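Local coordinates for phosphate-binding protein (Xanthomonas axonopodis pv. citri, PDB 5UB3) that probably serves as the periplasmic solute-binding receptor of a diguanylate cyclase partner, and is seen here with chloride bound, at residues Leu5-Ile10 / Val60-Glu65; Ser16-Leu21 / Ile42-Asp47; Ala69-Glu74 / Val213-Thr218. All blocks are in the same frame, centred on the assembly; numbering follows the deposited sequence.

Contact 1 of 3, residues Leu5-Ile10 / Val60-Glu65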
loop_
_atom_site.group_PDB
_atom_site.type_symbol
_atom_site.label_atom_id
_atom_site.label_comp_id
_atom_site.label_asym_id
_atom_site.label_seq_id
_atom_site.Cartn_x
_atom_site.Cartn_y
_atom_site.Cartn_z
ATOM N N LEU A 5 4.299 4.768 -22.705
ATOM C CA LEU A 5 3.561 4.334 -21.490
ATOM C C LEU A 5 4.508 4.324 -20.307
ATOM O O LEU A 5 5.513 3.644 -20.318
ATOM C CB LEU A 5 2.969 2.933 -21.670
ATOM C CG LEU A 5 2.164 2.372 -20.507
ATOM C CD1 LEU A 5 0.901 3.202 -20.367
ATOM C CD2 LEU A 5 1.797 0.911 -20.732
ATOM N N VAL A 6 4.183 5.096 -19.293
ATOM C CA VAL A 6 5.023 5.198 -18.115
ATOM C C VAL A 6 4.382 4.474 -16.916
ATOM O O VAL A 6 3.295 4.845 -16.482
ATOM C CB VAL A 6 5.291 6.695 -17.750
ATOM C CG1 VAL A 6 6.363 6.716 -16.693
ATOM C CG2 VAL A 6 5.759 7.457 -18.984
ATOM N N LEU A 7 5.074 3.475 -16.389
ATOM C CA LEU A 7 4.575 2.652 -15.287
ATOM C C LEU A 7 5.324 3.119 -14.076
ATOM O O LEU A 7 6.548 3.361 -14.125
ATOM C CB LEU A 7 4.841 1.175 -15.521
ATOM C CG LEU A 7 4.775 0.124 -14.397
ATOM C CD1 LEU A 7 3.435 -0.007 -13.721
ATOM C CD2 LEU A 7 5.200 -1.208 -14.979
ATOM N N GLY A 8 4.612 3.214 -12.966
ATOM C CA GLY A 8 5.278 3.647 -11.758
ATOM C C GLY A 8 4.713 2.987 -10.519
ATOM O O GLY A 8 3.866 2.150 -10.590
ATOM N N ARG A 9 5.237 3.420 -9.382
ATOM C CA ARG A 9 4.673 3.184 -8.087
ATOM C C ARG A 9 5.371 4.141 -7.124
ATOM O O ARG A 9 6.442 4.691 -7.405
ATOM C CB ARG A 9 4.887 1.734 -7.573
ATOM C CG ARG A 9 6.349 1.346 -7.402
ATOM C CD ARG A 9 6.470 0.083 -6.559
ATOM N NE ARG A 9 6.203 0.348 -5.156
ATOM C CZ ARG A 9 6.375 -0.531 -4.171
ATOM N NH1 ARG A 9 6.832 -1.744 -4.433
ATOM N NH2 ARG A 9 6.073 -0.209 -2.921
ATOM N N ILE A 10 4.755 4.295 -5.972
ATOM C CA ILE A 10 5.383 4.967 -4.867
ATOM C C ILE A 10 6.403 4.019 -4.317
ATOM O O ILE A 10 6.076 2.867 -4.044
ATOM C CB ILE A 10 4.338 5.285 -3.785
ATOM C CG1 ILE A 10 3.201 6.191 -4.369
ATOM C CG2 ILE A 10 5.009 5.952 -2.595
ATOM C CD1 ILE A 10 1.984 6.225 -3.478
ATOM N N VAL A 60 3.452 10.077 -15.306
ATOM C CA VAL A 60 3.214 8.701 -15.065
ATOM C C VAL A 60 1.829 8.396 -15.535
ATOM O O VAL A 60 0.865 9.117 -15.269
ATOM C CB VAL A 60 3.351 8.397 -13.570
ATOM C CG1 VAL A 60 2.835 7.005 -13.212
ATOM C CG2 VAL A 60 4.831 8.558 -13.163
ATOM N N ASP A 61 1.708 7.239 -16.164
ATOM C CA ASP A 61 0.429 6.804 -16.694
ATOM C C ASP A 61 -0.296 5.780 -15.874
ATOM O O ASP A 61 -1.505 5.772 -15.872
ATOM C CB ASP A 61 0.616 6.253 -18.050
ATOM C CG ASP A 61 1.135 7.300 -19.032
ATOM O OD1 ASP A 61 0.482 8.333 -19.198
ATOM O OD2 ASP A 61 2.197 7.059 -19.619
ATOM N N TRP A 62 0.437 4.891 -15.227
ATOM C CA TRP A 62 -0.110 3.681 -14.683
ATOM C C TRP A 62 0.720 3.325 -13.464
ATOM O O TRP A 62 1.943 3.358 -13.527
ATOM C CB TRP A 62 -0.078 2.605 -15.766
ATOM C CG TRP A 62 -0.156 1.182 -15.297
ATOM C CD1 TRP A 62 -0.882 0.667 -14.249
ATOM C CD2 TRP A 62 0.505 0.078 -15.893
ATOM N NE1 TRP A 62 -0.676 -0.692 -14.133
ATOM C CE2 TRP A 62 0.144 -1.090 -15.148
ATOM C CE3 TRP A 62 1.359 -0.054 -16.991
ATOM C CZ2 TRP A 62 0.678 -2.358 -15.431
ATOM C CZ3 TRP A 62 1.859 -1.343 -17.295
ATOM C CH2 TRP A 62 1.520 -2.459 -16.510
ATOM N N VAL A 63 0.046 3.121 -12.346
ATOM C CA VAL A 63 0.718 2.671 -11.140
ATOM C C VAL A 63 -0.006 1.449 -10.594
ATOM O O VAL A 63 -1.216 1.333 -10.753
ATOM C CB VAL A 63 0.805 3.747 -10.067
ATOM C CG1 VAL A 63 1.584 4.976 -10.536
ATOM C CG2 VAL A 63 -0.589 4.099 -9.565
ATOM N N SER A 64 0.729 0.575 -9.910
ATOM C CA SER A 64 0.143 -0.542 -9.256
ATOM C C SER A 64 0.439 -0.295 -7.810
ATOM O O SER A 64 1.581 -0.240 -7.478
ATOM C CB SER A 64 0.800 -1.835 -9.688
ATOM O OG SER A 64 0.097 -2.935 -9.120
ATOM N N GLU A 65 -0.582 -0.129 -6.979
ATOM C CA GLU A 65 -0.440 0.338 -5.552
ATOM C C GLU A 65 -1.364 -0.410 -4.650
ATOM O O GLU A 65 -2.398 -0.957 -5.111
ATOM C CB GLU A 65 -0.867 1.786 -5.419
ATOM C CG GLU A 65 0.033 2.746 -6.109
ATOM C CD GLU A 65 1.407 2.848 -5.512
ATOM O OE1 GLU A 65 1.635 2.379 -4.413
ATOM O OE2 GLU A 65 2.260 3.432 -6.212
#

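Contact 2 of 3, residues Ser16-Leu21 / Ile42-Asp47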
loop_
_atom_site.group_PDB
_atom_site.type_symbol
_atom_site.label_atom_id
_atom_site.label_comp_id
_atom_site.label_asym_id
_atom_site.label_seq_id
_atom_site.Cartn_x
_atom_site.Cartn_y
_atom_site.Cartn_z
ATOM N N SER A 16 15.621 -1.170 -6.076
ATOM C CA SER A 16 15.047 -2.496 -5.998
ATOM C C SER A 16 13.692 -2.646 -6.712
ATOM O O SER A 16 13.399 -3.694 -7.306
ATOM C CB SER A 16 14.955 -2.902 -4.518
ATOM O OG SER A 16 13.674 -3.400 -4.220
ATOM N N HIS A 17 12.849 -1.621 -6.689
ATOM C CA HIS A 17 11.504 -1.802 -7.266
ATOM C C HIS A 17 11.491 -1.696 -8.769
ATOM O O HIS A 17 10.553 -2.154 -9.384
ATOM C CB HIS A 17 10.508 -0.837 -6.619
ATOM C CG HIS A 17 10.352 -1.093 -5.146
ATOM N ND1 HIS A 17 9.813 -2.267 -4.654
ATOM C CD2 HIS A 17 10.759 -0.392 -4.065
ATOM C CE1 HIS A 17 9.845 -2.249 -3.335
ATOM N NE2 HIS A 17 10.431 -1.129 -2.954
ATOM N N TYR A 18 12.509 -1.051 -9.345
ATOM C CA TYR A 18 12.648 -0.990 -10.805
ATOM C C TYR A 18 12.440 -2.335 -11.430
ATOM O O TYR A 18 11.657 -2.473 -12.366
ATOM C CB TYR A 18 14.010 -0.510 -11.185
ATOM C CG TYR A 18 14.187 -0.332 -12.682
ATOM C CD1 TYR A 18 13.848 0.862 -13.311
ATOM C CD2 TYR A 18 14.685 -1.355 -13.442
ATOM C CE1 TYR A 18 13.996 1.006 -14.688
ATOM C CE2 TYR A 18 14.799 -1.254 -14.808
ATOM C CZ TYR A 18 14.515 -0.074 -15.402
ATOM O OH TYR A 18 14.707 -0.025 -16.731
ATOM N N GLU A 19 13.127 -3.334 -10.872
ATOM C CA GLU A 19 13.114 -4.721 -11.381
ATOM C C GLU A 19 11.758 -5.396 -11.327
ATOM O O GLU A 19 11.522 -6.354 -12.002
ATOM C CB GLU A 19 14.055 -5.578 -10.544
ATOM C CG GLU A 19 15.521 -5.131 -10.510
ATOM C CD GLU A 19 16.286 -5.910 -9.450
ATOM O OE1 GLU A 19 15.871 -5.925 -8.261
ATOM O OE2 GLU A 19 17.271 -6.565 -9.811
ATOM N N GLN A 20 10.923 -4.941 -10.409
ATOM C CA GLN A 20 9.568 -5.433 -10.241
ATOM C C GLN A 20 8.595 -4.939 -11.332
ATOM O O GLN A 20 7.635 -5.608 -11.678
ATOM C CB GLN A 20 9.114 -5.052 -8.817
ATOM C CG GLN A 20 10.030 -5.691 -7.771
ATOM C CD GLN A 20 9.307 -6.086 -6.498
ATOM O OE1 GLN A 20 9.122 -5.250 -5.598
ATOM N NE2 GLN A 20 8.822 -7.360 -6.436
ATOM N N LEU A 21 8.909 -3.792 -11.930
ATOM C CA LEU A 21 8.074 -3.170 -12.898
ATOM C C LEU A 21 8.484 -3.404 -14.356
ATOM O O LEU A 21 7.618 -3.527 -15.227
ATOM C CB LEU A 21 8.082 -1.669 -12.615
ATOM C CG LEU A 21 7.566 -1.292 -11.215
ATOM C CD1 LEU A 21 7.827 0.195 -11.060
ATOM C CD2 LEU A 21 6.086 -1.577 -11.080
ATOM N N ILE A 42 9.836 3.660 -16.896
ATOM C CA ILE A 42 9.511 3.503 -15.504
ATOM C C ILE A 42 9.791 4.855 -14.818
ATOM O O ILE A 42 10.854 5.458 -15.041
ATOM C CB ILE A 42 10.400 2.420 -14.842
ATOM C CG1 ILE A 42 10.179 1.036 -15.518
ATOM C CG2 ILE A 42 10.165 2.327 -13.338
ATOM C CD1 ILE A 42 8.775 0.506 -15.409
ATOM N N LEU A 43 8.877 5.275 -13.954
ATOM C CA LEU A 43 9.051 6.484 -13.149
ATOM C C LEU A 43 8.340 6.256 -11.829
ATOM O O LEU A 43 7.124 6.201 -11.752
ATOM C CB LEU A 43 8.507 7.732 -13.817
ATOM C CG LEU A 43 8.761 9.070 -13.103
ATOM C CD1 LEU A 43 10.235 9.324 -12.771
ATOM C CD2 LEU A 43 8.248 10.217 -13.915
ATOM N N MET A 44 9.135 6.142 -10.784
ATOM C CA MET A 44 8.610 5.921 -9.469
ATOM C C MET A 44 8.688 7.246 -8.727
ATOM O O MET A 44 9.265 8.208 -9.213
ATOM C CB MET A 44 9.417 4.829 -8.776
ATOM C CG MET A 44 9.152 3.455 -9.317
ATOM S SD MET A 44 10.328 2.243 -8.675
ATOM C CE MET A 44 11.731 2.548 -9.745
ATOM N N ALA A 45 8.029 7.328 -7.584
ATOM C CA ALA A 45 8.078 8.573 -6.832
ATOM C C ALA A 45 8.269 8.247 -5.398
ATOM O O ALA A 45 7.842 7.219 -4.980
ATOM C CB ALA A 45 6.815 9.400 -7.054
ATOM N N PRO A 46 8.924 9.132 -4.635
ATOM C CA PRO A 46 9.130 8.822 -3.185
ATOM C C PRO A 46 7.871 8.775 -2.318
ATOM O O PRO A 46 7.869 8.123 -1.272
ATOM C CB PRO A 46 10.079 9.952 -2.689
ATOM C CG PRO A 46 10.149 10.979 -3.794
ATOM C CD PRO A 46 9.382 10.485 -5.017
ATOM N N ASP A 47 6.795 9.428 -2.720
ATOM C CA ASP A 47 5.597 9.462 -1.869
ATOM C C ASP A 47 4.384 9.767 -2.711
ATOM O O ASP A 47 4.532 10.063 -3.908
ATOM C CB ASP A 47 5.755 10.461 -0.729
ATOM C CG ASP A 47 6.149 11.834 -1.228
ATOM O OD1 ASP A 47 5.458 12.405 -2.083
ATOM O OD2 ASP A 47 7.204 12.292 -0.806
#

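Contact 3 of 3, residues Ala69-Glu74 / Val213-Thr218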
loop_
_atom_site.group_PDB
_atom_site.type_symbol
_atom_site.label_atom_id
_atom_site.label_comp_id
_atom_site.label_asym_id
_atom_site.label_seq_id
_atom_site.Cartn_x
_atom_site.Cartn_y
_atom_site.Cartn_z
ATOM N N ALA A 69 -2.950 3.859 -0.610
ATOM C CA ALA A 69 -2.140 4.743 -1.454
ATOM C C ALA A 69 -2.879 5.112 -2.675
ATOM O O ALA A 69 -2.851 6.255 -3.170
ATOM C CB ALA A 69 -0.821 4.075 -1.825
ATOM N N ALA A 70 -3.556 4.121 -3.218
ATOM C CA ALA A 70 -4.343 4.372 -4.435
ATOM C C ALA A 70 -5.381 5.445 -4.201
ATOM O O ALA A 70 -5.583 6.301 -5.041
ATOM C CB ALA A 70 -5.002 3.094 -4.936
ATOM N N MET A 71 -6.054 5.357 -3.057
ATOM C CA MET A 71 -7.074 6.310 -2.736
ATOM C C MET A 71 -6.477 7.678 -2.457
ATOM O O MET A 71 -7.114 8.663 -2.801
ATOM C CB MET A 71 -7.997 5.806 -1.608
ATOM C CG MET A 71 -8.771 4.556 -2.012
ATOM S SD MET A 71 -9.819 4.797 -3.435
ATOM C CE MET A 71 -8.826 4.200 -4.840
ATOM N N LEU A 72 -5.255 7.744 -1.888
ATOM C CA LEU A 72 -4.586 9.047 -1.784
ATOM C C LEU A 72 -4.481 9.676 -3.169
ATOM O O LEU A 72 -4.726 10.888 -3.353
ATOM C CB LEU A 72 -3.178 8.937 -1.200
ATOM C CG LEU A 72 -3.145 8.476 0.232
ATOM C CD1 LEU A 72 -1.702 8.230 0.654
ATOM C CD2 LEU A 72 -3.744 9.515 1.125
ATOM N N LEU A 73 -4.105 8.861 -4.145
ATOM C CA LEU A 73 -3.948 9.382 -5.494
ATOM C C LEU A 73 -5.298 9.791 -6.081
ATOM O O LEU A 73 -5.416 10.886 -6.633
ATOM C CB LEU A 73 -3.259 8.395 -6.399
ATOM C CG LEU A 73 -1.896 7.871 -5.968
ATOM C CD1 LEU A 73 -1.449 6.730 -6.870
ATOM C CD2 LEU A 73 -0.886 9.002 -5.938
ATOM N N GLU A 74 -6.312 8.941 -5.954
ATOM C CA GLU A 74 -7.656 9.294 -6.467
ATOM C C GLU A 74 -8.188 10.563 -5.797
ATOM O O GLU A 74 -8.764 11.407 -6.461
ATOM C CB GLU A 74 -8.660 8.157 -6.285
ATOM C CG GLU A 74 -9.937 8.362 -7.077
ATOM C CD GLU A 74 -10.898 7.210 -6.970
ATOM O OE1 GLU A 74 -11.455 6.760 -7.979
ATOM O OE2 GLU A 74 -11.152 6.832 -5.851
ATOM N N VAL A 213 -4.567 -2.405 -6.455
ATOM C CA VAL A 213 -5.373 -1.899 -7.559
ATOM C C VAL A 213 -4.417 -1.272 -8.544
ATOM O O VAL A 213 -3.433 -0.612 -8.177
ATOM C CB VAL A 213 -6.427 -0.893 -7.061
ATOM C CG1 VAL A 213 -5.817 0.227 -6.296
ATOM C CG2 VAL A 213 -7.299 -0.310 -8.170
ATOM N N GLU A 214 -4.715 -1.453 -9.824
ATOM C CA GLU A 214 -4.048 -0.729 -10.889
ATOM C C GLU A 214 -4.771 0.592 -11.089
ATOM O O GLU A 214 -5.997 0.632 -11.299
ATOM C CB GLU A 214 -4.113 -1.583 -12.197
ATOM C CG GLU A 214 -3.552 -2.981 -11.997
ATOM C CD GLU A 214 -2.171 -2.932 -11.385
ATOM O OE1 GLU A 214 -1.325 -2.280 -12.009
ATOM O OE2 GLU A 214 -1.941 -3.521 -10.292
ATOM N N MET A 215 -4.023 1.680 -11.076
ATOM C CA MET A 215 -4.581 2.990 -11.292
ATOM C C MET A 215 -3.982 3.580 -12.536
ATOM O O MET A 215 -2.807 3.348 -12.860
ATOM C CB MET A 215 -4.291 3.936 -10.151
ATOM C CG MET A 215 -4.636 3.433 -8.764
ATOM S SD MET A 215 -6.419 3.461 -8.424
ATOM C CE MET A 215 -6.731 5.181 -8.213
ATOM N N VAL A 216 -4.791 4.362 -13.228
ATOM C CA VAL A 216 -4.287 5.122 -14.359
ATOM C C VAL A 216 -4.611 6.554 -14.191
ATOM O O VAL A 216 -5.622 6.955 -13.571
ATOM C CB VAL A 216 -4.787 4.654 -15.736
ATOM C CG1 VAL A 216 -4.248 3.267 -16.066
ATOM C CG2 VAL A 216 -6.297 4.761 -15.843
ATOM N N ARG A 217 -3.781 7.369 -14.814
ATOM C CA ARG A 217 -3.896 8.770 -14.610
ATOM C C ARG A 217 -5.167 9.334 -15.208
ATOM O O ARG A 217 -5.632 8.933 -16.266
ATOM C CB ARG A 217 -2.707 9.510 -15.162
ATOM C CG ARG A 217 -2.613 9.536 -16.663
ATOM C CD ARG A 217 -1.534 10.524 -17.029
ATOM N NE ARG A 217 -1.348 10.503 -18.453
ATOM C CZ ARG A 217 -2.034 11.245 -19.325
ATOM N NH1 ARG A 217 -2.985 12.099 -18.957
ATOM N NH2 ARG A 217 -1.764 11.110 -20.600
ATOM N N THR A 218 -5.630 10.364 -14.507
ATOM C CA THR A 218 -6.617 11.297 -15.017
ATOM C C THR A 218 -6.194 11.749 -16.382
ATOM O O THR A 218 -5.013 12.132 -16.615
ATOM C CB THR A 218 -6.645 12.522 -14.135
ATOM O OG1 THR A 218 -6.960 12.147 -12.797
ATOM C CG2 THR A 218 -7.664 13.619 -14.679
#

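Contact 1 of 3, residues Leu5-Ile10 / Val60-Glu65
Val6 O takes the N-H of Asp61, just before strand 62-66, and that of Trp62, its first residue. Asp61 N donates to Val6 O at 2.9 Å. Trp62 N adds a weak bond to Val6 O at 3.1 Å. The Asp61 carboxylate reaches back to the same residue: Asp61 OD2 accepts Val6 N at 2.8 Å on its anti lone pair. Two residues on, Gly8 N gives a bond of 2.7 Å to Trp62 O. Where 5-10 has left its strand, Glu65, still in strand 62-66, takes over. Its chain bends at chi2 (-67°), which turns CD back, and Glu65 OE2 accepts Ile10 N at 2.7 Å on its syn lone pair. Leu7 and Trp62 share one face of the sheet. Leu7 CD1 sits over the indole, 3.7 Å from the centroid of the six-membered ring, in a CH-pi contact. Leu5 CD2 meets the same ring obliquely at CE3. The indole NE1 and Ser64 OG both bond to Glu214. Asp61 OD1 forms a salt bridge with Arg217. The pair is parallel, as in the core sheet of an alpha/beta binding-protein domain. Helices 14-28 and 222-235 cover the Leu7 and Trp62 face, and helix 48-56 packs on Val60 and Val63.

Contact 2 of 3, residues Ser16-Leu21 / Ile42-Asp47
Leu21 and Ile42 form the tight end of this contact. Leu21 CB lies 3.6 Å from Ile42 CD1. Leu21 CD1 turns to Ile42 CG2 at 3.9 Å and is equally close to Met44 CG. The Leu21 methyl therefore bridges Ile42, the end of strand 39-42, and Met44 in the loop after it. Leu21 also rests on Leu7, so this end faces the interior.

Met44 fills the next step along the helix. Its chain bends at chi3 (-81°), which turns CE toward the helix backbone, and Met44 CE lies 3.7 Å from Tyr18 N. The sulfur lies beside the preceding residue, Met44 SD 3.7 Å from His17 CB. Met44 CE lies at the edge of the Tyr18 ring, near its plane.

The solvent side is looser. Tyr18 is exposed, and its ring meets Ile42 obliquely. Tyr18 CE1 is 3.9 Å from Ile42 CB. Within the helix, His17 ND1 donates to Gln20 OE1 at 3.2 Å, on a lone pair in the carbonyl plane. Gln20 NE2 also reaches Arg247 O in a weak bond.

The contact packs helix 14-28 against the end of strand 39-42 and the loop that leads to helix 48-56. Such helix-on-strand packing belongs to the alpha/beta fold of periplasmic binding proteins. No hydrogen bond crosses it. Carbon and sulfur surfaces do the work, which implies that side-chain shape and burial, rather than directional bonds, set how the helix lies here.

Contact 3 of 3, residues Ala69-Glu74 / Val213-Thr218
Apolar contacts at Ala70 carry this interface. Its CB points to the strand, and Ala70 CB lies only 3.3 Å from Val213 CG1, tighter than usual for two carbons. Val213 chi1 of 55° places CG1 against that methyl. Met215 lies on it too, with Met215 SD 3.8 Å and CG 3.9 Å from Ala70 CB. The bend at chi3 turns the Met215 methyl to the helix. Met215 CE lies 4.0 Å from Glu74 CB and 4.1 Å from Met71 CE. The two methionine side chains cross at about a right angle.

This is a helix packed on the face of a sheet, as in the alpha/beta domains of periplasmic binding proteins. The axes of 69-74 and 213-217 are 9.6 Å apart and run 20° from parallel.

No hydrogen bond crosses the pair. Met215 CE packs against Ala70 O at 3.6 Å, while Ala70 O accepts the helix bond from Glu74 N at 2.9 Å. Backbone hydrogen bonds join Val213 to Glu65 and Met215 to Val63, fixing the strand beside 62-66. Pro81 of strand 79-87 touches Val213, Met215 and Glu74. Met71 also touches Leu265 and Ser269 of helix 259-277.

In the fold
From the N terminus, strand 4-8 leads into helix 14-28, and the chain returns through strand 39-42. Contact 2 closes this first, short loop. The chain runs on through helix 48-56 to strand 62-66, where contact 1 closes a longer loop with contact 2 lying within it. The two touch directly: Leu43 N and Ala45 N approach Leu7 O and Arg9 O in probable hydrogen bonds. Helix 67-75 follows at once and opens contact 3. That loop closes 138 residues later at strand 209-217, in series with the other two. Strands 62-66 and 209-217 are antiparallel neighbours, so contacts 1 and 3 meet in the same sheet, while contacts 2 and 3 do not touch.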